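Local coordinates for UPF0255 protein frsA (PDB 4I4C) that probably hydrolyses carboxylic esters, as a serine esterase of the FrsA family with an alpha/beta-hydrolase fold, at residues A[49-62]-A[129-141]. Sequence-based numbering, arbitrary orientation.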
loop_
_atom_site.group_PDB
_atom_site.type_symbol
_atom_site.label_atom_id
_atom_site.label_comp_id
_atom_site.label_asym_id
_atom_site.label_seq_id
_atom_site.Cartn_x
_atom_site.Cartn_y
_atom_site.Cartn_z
ATOM N N TYR A 49 12.170 -14.664 0.641
ATOM C CA TYR A 49 12.217 -13.857 -0.587
ATOM C C TYR A 49 11.462 -12.555 -0.331
ATOM O O TYR A 49 12.024 -11.452 -0.432
ATOM C CB TYR A 49 11.593 -14.619 -1.761
ATOM C CG TYR A 49 11.058 -13.719 -2.855
ATOM C CD1 TYR A 49 11.916 -13.014 -3.689
ATOM C CD2 TYR A 49 9.685 -13.574 -3.047
ATOM C CE1 TYR A 49 11.408 -12.171 -4.695
ATOM C CE2 TYR A 49 9.179 -12.762 -4.039
ATOM C CZ TYR A 49 10.033 -12.059 -4.855
ATOM O OH TYR A 49 9.500 -11.243 -5.832
ATOM N N ARG A 50 10.190 -12.694 0.032
ATOM C CA ARG A 50 9.379 -11.544 0.419
ATOM C C ARG A 50 9.940 -10.830 1.640
ATOM O O ARG A 50 10.515 -11.452 2.514
ATOM C CB ARG A 50 7.952 -12.002 0.720
ATOM C CG ARG A 50 7.199 -12.388 -0.526
ATOM C CD ARG A 50 5.967 -13.184 -0.178
ATOM N NE ARG A 50 5.249 -13.631 -1.376
ATOM C CZ ARG A 50 5.489 -14.773 -2.025
ATOM N NH1 ARG A 50 6.469 -15.589 -1.632
ATOM N NH2 ARG A 50 4.764 -15.084 -3.089
ATOM N N ASN A 51 9.787 -9.508 1.682
ATOM C CA ASN A 51 9.972 -8.803 2.936
ATOM C C ASN A 51 8.742 -9.068 3.793
ATOM O O ASN A 51 7.630 -8.698 3.431
ATOM C CB ASN A 51 10.183 -7.303 2.723
ATOM C CG ASN A 51 10.443 -6.558 4.030
ATOM O OD1 ASN A 51 9.673 -5.687 4.414
ATOM N ND2 ASN A 51 11.521 -6.921 4.727
ATOM N N LEU A 52 8.955 -9.763 4.903
ATOM C CA LEU A 52 7.900 -10.089 5.857
ATOM C C LEU A 52 7.462 -8.855 6.636
ATOM O O LEU A 52 8.288 -8.153 7.224
ATOM C CB LEU A 52 8.414 -11.133 6.844
ATOM C CG LEU A 52 7.809 -12.517 6.743
ATOM C CD1 LEU A 52 7.821 -12.975 5.305
ATOM C CD2 LEU A 52 8.573 -13.466 7.659
ATOM N N ARG A 53 6.158 -8.609 6.633
ATOM C CA ARG A 53 5.566 -7.468 7.325
ATOM C C ARG A 53 4.658 -7.936 8.478
ATOM O O ARG A 53 3.508 -7.493 8.579
ATOM C CB ARG A 53 4.719 -6.672 6.337
ATOM C CG ARG A 53 5.406 -6.372 5.009
ATOM C CD ARG A 53 5.888 -4.944 4.946
ATOM N NE ARG A 53 6.862 -4.744 3.871
ATOM C CZ ARG A 53 6.580 -4.223 2.679
ATOM N NH1 ARG A 53 5.343 -3.840 2.391
ATOM N NH2 ARG A 53 7.540 -4.085 1.771
ATOM N N ARG A 54 5.160 -8.841 9.318
ATOM C CA ARG A 54 4.378 -9.405 10.429
ATOM C C ARG A 54 3.584 -8.375 11.234
ATOM O O ARG A 54 2.368 -8.507 11.382
ATOM C CB ARG A 54 5.277 -10.168 11.403
ATOM C CG ARG A 54 5.664 -11.566 11.006
ATOM C CD ARG A 54 6.432 -12.173 12.171
ATOM N NE ARG A 54 6.571 -13.622 12.090
ATOM C CZ ARG A 54 7.627 -14.240 11.567
ATOM N NH1 ARG A 54 8.631 -13.538 11.064
ATOM N NH2 ARG A 54 7.680 -15.567 11.545
ATOM N N LEU A 55 4.277 -7.368 11.767
ATOM C CA LEU A 55 3.634 -6.319 12.561
ATOM C C LEU A 55 2.662 -5.447 11.749
ATOM O O LEU A 55 1.617 -5.045 12.260
ATOM C CB LEU A 55 4.691 -5.455 13.271
ATOM C CG LEU A 55 5.495 -6.263 14.297
ATOM C CD1 LEU A 55 6.515 -5.430 15.055
ATOM C CD2 LEU A 55 4.554 -6.892 15.265
ATOM N N GLN A 56 2.993 -5.167 10.490
ATOM C CA GLN A 56 2.078 -4.409 9.631
ATOM C C GLN A 56 0.781 -5.184 9.411
ATOM O O GLN A 56 -0.313 -4.647 9.521
ATOM C CB GLN A 56 2.723 -4.094 8.284
ATOM C CG GLN A 56 1.876 -3.197 7.394
ATOM C CD GLN A 56 2.307 -3.234 5.932
ATOM O OE1 GLN A 56 3.414 -2.834 5.594
ATOM N NE2 GLN A 56 1.427 -3.721 5.064
ATOM N N TRP A 57 0.912 -6.460 9.082
ATOM C CA TRP A 57 -0.264 -7.280 8.803
ATOM C C TRP A 57 -1.164 -7.422 10.037
ATOM O O TRP A 57 -2.386 -7.357 9.925
ATOM C CB TRP A 57 0.149 -8.620 8.190
ATOM C CG TRP A 57 0.742 -8.445 6.831
ATOM C CD1 TRP A 57 0.420 -7.481 5.919
ATOM C CD2 TRP A 57 1.785 -9.227 6.233
ATOM N NE1 TRP A 57 1.184 -7.627 4.787
ATOM C CE2 TRP A 57 2.024 -8.696 4.953
ATOM C CE3 TRP A 57 2.533 -10.328 6.655
ATOM C CZ2 TRP A 57 2.992 -9.222 4.089
ATOM C CZ3 TRP A 57 3.487 -10.850 5.792
ATOM C CH2 TRP A 57 3.707 -10.294 4.527
ATOM N N VAL A 58 -0.561 -7.560 11.212
ATOM C CA VAL A 58 -1.323 -7.624 12.459
ATOM C C VAL A 58 -2.046 -6.295 12.706
ATOM O O VAL A 58 -3.231 -6.274 12.979
ATOM C CB VAL A 58 -0.407 -7.964 13.648
ATOM C CG1 VAL A 58 -1.120 -7.720 14.972
ATOM C CG2 VAL A 58 0.083 -9.401 13.535
ATOM N N TRP A 59 -1.315 -5.195 12.586
ATOM C CA TRP A 59 -1.900 -3.854 12.626
ATOM C C TRP A 59 -3.119 -3.731 11.695
ATOM O O TRP A 59 -4.170 -3.224 12.084
ATOM C CB TRP A 59 -0.829 -2.843 12.230
ATOM C CG TRP A 59 -1.179 -1.416 12.469
ATOM C CD1 TRP A 59 -1.966 -0.913 13.468
ATOM C CD2 TRP A 59 -0.745 -0.290 11.691
ATOM N NE1 TRP A 59 -2.050 0.455 13.356
ATOM C CE2 TRP A 59 -1.304 0.864 12.279
ATOM C CE3 TRP A 59 0.064 -0.147 10.552
ATOM C CZ2 TRP A 59 -1.080 2.147 11.766
ATOM C CZ3 TRP A 59 0.286 1.134 10.043
ATOM C CH2 TRP A 59 -0.285 2.260 10.651
ATOM N N GLN A 60 -2.975 -4.212 10.467
ATOM C CA GLN A 60 -4.067 -4.204 9.495
ATOM C C GLN A 60 -5.230 -5.152 9.828
ATOM O O GLN A 60 -6.322 -5.015 9.273
ATOM C CB GLN A 60 -3.523 -4.510 8.093
ATOM C CG GLN A 60 -2.593 -3.436 7.589
ATOM C CD GLN A 60 -1.943 -3.765 6.268
ATOM O OE1 GLN A 60 -0.967 -4.498 6.219
ATOM N NE2 GLN A 60 -2.470 -3.198 5.186
ATOM N N GLY A 61 -5.007 -6.114 10.716
ATOM C CA GLY A 61 -6.102 -6.938 11.197
ATOM C C GLY A 61 -5.913 -8.449 11.235
ATOM O O GLY A 61 -6.802 -9.159 11.695
ATOM N N VAL A 62 -4.776 -8.947 10.754
ATOM C CA VAL A 62 -4.507 -10.377 10.800
ATOM C C VAL A 62 -4.245 -10.781 12.242
ATOM O O VAL A 62 -3.539 -10.086 12.965
ATOM C CB VAL A 62 -3.251 -10.771 9.979
ATOM C CG1 VAL A 62 -3.023 -12.275 10.052
ATOM C CG2 VAL A 62 -3.380 -10.334 8.551
ATOM N N SER A 129 -10.494 -10.798 3.138
ATOM C CA SER A 129 -9.971 -9.918 2.106
ATOM C C SER A 129 -8.503 -9.659 2.325
ATOM O O SER A 129 -7.710 -9.705 1.389
ATOM C CB SER A 129 -10.691 -8.570 2.131
ATOM O OG SER A 129 -10.294 -7.804 1.009
ATOM N N LEU A 130 -8.151 -9.388 3.576
ATOM C CA LEU A 130 -6.771 -9.077 3.928
ATOM C C LEU A 130 -5.877 -10.291 3.728
ATOM O O LEU A 130 -4.745 -10.167 3.232
ATOM C CB LEU A 130 -6.692 -8.619 5.378
ATOM C CG LEU A 130 -5.313 -8.135 5.799
ATOM C CD1 LEU A 130 -4.866 -7.006 4.891
ATOM C CD2 LEU A 130 -5.379 -7.688 7.242
ATOM N N CYS A 131 -6.379 -11.465 4.113
ATOM C CA CYS A 131 -5.595 -12.689 3.938
ATOM C C CYS A 131 -5.322 -12.955 2.466
ATOM O O CYS A 131 -4.219 -13.339 2.107
ATOM C CB CYS A 131 -6.271 -13.890 4.588
ATOM S SG CYS A 131 -6.307 -13.766 6.368
ATOM N N TYR A 132 -6.336 -12.739 1.628
ATOM C CA TYR A 132 -6.201 -12.888 0.189
ATOM C C TYR A 132 -5.211 -11.885 -0.422
ATOM O O TYR A 132 -4.471 -12.227 -1.348
ATOM C CB TYR A 132 -7.563 -12.714 -0.498
ATOM C CG TYR A 132 -8.560 -13.801 -0.208
ATOM C CD1 TYR A 132 -8.162 -15.137 -0.125
ATOM C CD2 TYR A 132 -9.896 -13.500 0.003
ATOM C CE1 TYR A 132 -9.067 -16.136 0.150
ATOM C CE2 TYR A 132 -10.817 -14.504 0.286
ATOM C CZ TYR A 132 -10.393 -15.820 0.352
ATOM O OH TYR A 132 -11.292 -16.833 0.623
ATOM N N SER A 133 -5.241 -10.645 0.063
ATOM C CA SER A 133 -4.293 -9.613 -0.361
ATOM C C SER A 133 -2.858 -10.018 -0.028
ATOM O O SER A 133 -1.964 -9.962 -0.878
ATOM C CB SER A 133 -4.632 -8.256 0.273
ATOM O OG SER A 133 -3.641 -7.288 -0.045
ATOM N N ILE A 134 -2.637 -10.430 1.210
ATOM C CA ILE A 134 -1.330 -10.959 1.610
ATOM C C ILE A 134 -0.906 -12.181 0.772
ATOM O O ILE A 134 0.264 -12.318 0.394
ATOM C CB ILE A 134 -1.334 -11.318 3.106
ATOM C CG1 ILE A 134 -1.486 -10.034 3.935
ATOM C CG2 ILE A 134 -0.079 -12.085 3.473
ATOM C CD1 ILE A 134 -1.947 -10.248 5.360
ATOM N N ALA A 135 -1.859 -13.068 0.479
ATOM C CA ALA A 135 -1.600 -14.203 -0.418
ATOM C C ALA A 135 -0.982 -13.753 -1.748
ATOM O O ALA A 135 -0.107 -14.421 -2.299
ATOM C CB ALA A 135 -2.887 -15.005 -0.668
ATOM N N GLY A 136 -1.439 -12.613 -2.262
ATOM C CA GLY A 136 -0.946 -12.129 -3.537
ATOM C C GLY A 136 0.291 -11.244 -3.416
ATOM O O GLY A 136 1.012 -11.008 -4.393
ATOM N N TYR A 137 0.522 -10.730 -2.217
ATOM C CA TYR A 137 1.677 -9.857 -1.975
ATOM C C TYR A 137 2.938 -10.553 -2.456
ATOM O O TYR A 137 3.124 -11.755 -2.175
ATOM C CB TYR A 137 1.771 -9.562 -0.476
ATOM C CG TYR A 137 3.070 -8.959 0.020
ATOM C CD1 TYR A 137 3.274 -7.575 0.018
ATOM C CD2 TYR A 137 4.069 -9.765 0.557
ATOM C CE1 TYR A 137 4.460 -7.025 0.507
ATOM C CE2 TYR A 137 5.255 -9.225 1.047
ATOM C CZ TYR A 137 5.446 -7.851 1.026
ATOM O OH TYR A 137 6.629 -7.313 1.527
ATOM N N PRO A 138 3.812 -9.815 -3.172
ATOM C CA PRO A 138 3.738 -8.370 -3.448
ATOM C C PRO A 138 3.086 -7.976 -4.786
ATOM O O PRO A 138 3.399 -6.906 -5.332
ATOM C CB PRO A 138 5.208 -7.976 -3.491
ATOM C CG PRO A 138 5.836 -9.157 -4.193
ATOM C CD PRO A 138 5.103 -10.373 -3.612
ATOM N N HIS A 139 2.216 -8.820 -5.323
ATOM C CA HIS A 139 1.379 -8.429 -6.461
ATOM C C HIS A 139 2.174 -8.136 -7.729
ATOM O O HIS A 139 2.021 -7.080 -8.349
ATOM C CB HIS A 139 0.495 -7.240 -6.073
ATOM C CG HIS A 139 -0.209 -7.441 -4.771
ATOM N ND1 HIS A 139 -1.175 -8.408 -4.595
ATOM C CD2 HIS A 139 -0.078 -6.813 -3.577
ATOM C CE1 HIS A 139 -1.612 -8.368 -3.351
ATOM N NE2 HIS A 139 -0.965 -7.406 -2.712
ATOM N N LEU A 140 3.051 -9.068 -8.080
ATOM C CA LEU A 140 3.760 -9.038 -9.349
ATOM C C LEU A 140 2.756 -9.300 -10.466
ATOM O O LEU A 140 1.879 -10.156 -10.322
ATOM C CB LEU A 140 4.858 -10.096 -9.361
ATOM C CG LEU A 140 5.991 -9.877 -8.348
ATOM C CD1 LEU A 140 7.146 -10.811 -8.646
ATOM C CD2 LEU A 140 6.464 -8.427 -8.339
ATOM N N LYS A 141 2.876 -8.579 -11.575
ATOM C CA LYS A 141 1.792 -8.549 -12.565
ATOM C C LYS A 141 1.649 -9.862 -13.322
ATOM O O LYS A 141 0.554 -10.222 -13.764
ATOM C CB LYS A 141 1.932 -7.363 -13.535
ATOM C CG LYS A 141 2.995 -7.536 -14.611
ATOM C CD LYS A 141 3.201 -6.246 -15.408
ATOM C CE LYS A 141 1.879 -5.687 -15.918
ATOM N NZ LYS A 141 2.033 -4.289 -16.442
HETATM O O HOH W 1 2.087 -14.053 -3.753
#
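Tyr-137 and Trp-57 meet as a T-shaped pair: the six-membered-ring edge of Trp-57, led by CZ2, points at the tyrosine face, centroids 5.3 Å apart and planes at 84°. Chi1 of 166° carries the Tyr-137 ring to the loop before helix 54-60, where its hydroxyl donates to a lone pair of Asn-51 O, 2.6 Å away. Tyr-137 OH also lies over one face of the Arg-53 guanidinium, 3.3 Å from Arg-53 CZ, while Arg-53 NE bonds to Asn-51 OD1 and NH2 bridges to Asp-203. Arg-50 NE gives Tyr-137 O a nearly straight 2.9 Å bond; a water links Arg-50 NH2 to Tyr-137 O and Ala-135 O, and NH1 pairs with Asp-88. Helix 54-60 and the last turns of helix 121-136, whose segments run nearly antiparallel (155°), belong to the helical part packed beside the alpha/beta-hydrolase sheet. Ile-134 lies over the Trp-57 face opposite Arg-53 CB, a CH-pi contact with CG1 3.7 Å from the five-membered-ring centroid. Past the Schellman motif at Gly-61, Val-62 CG2 touches both Ile-134 CD1, tightly at 3.5 Å, and Leu-130 CD2. The latter packs on Gln-60, which with Gln-56 and Trp-59 lines the pocket of a polyether, probably from the crystallisation liquor.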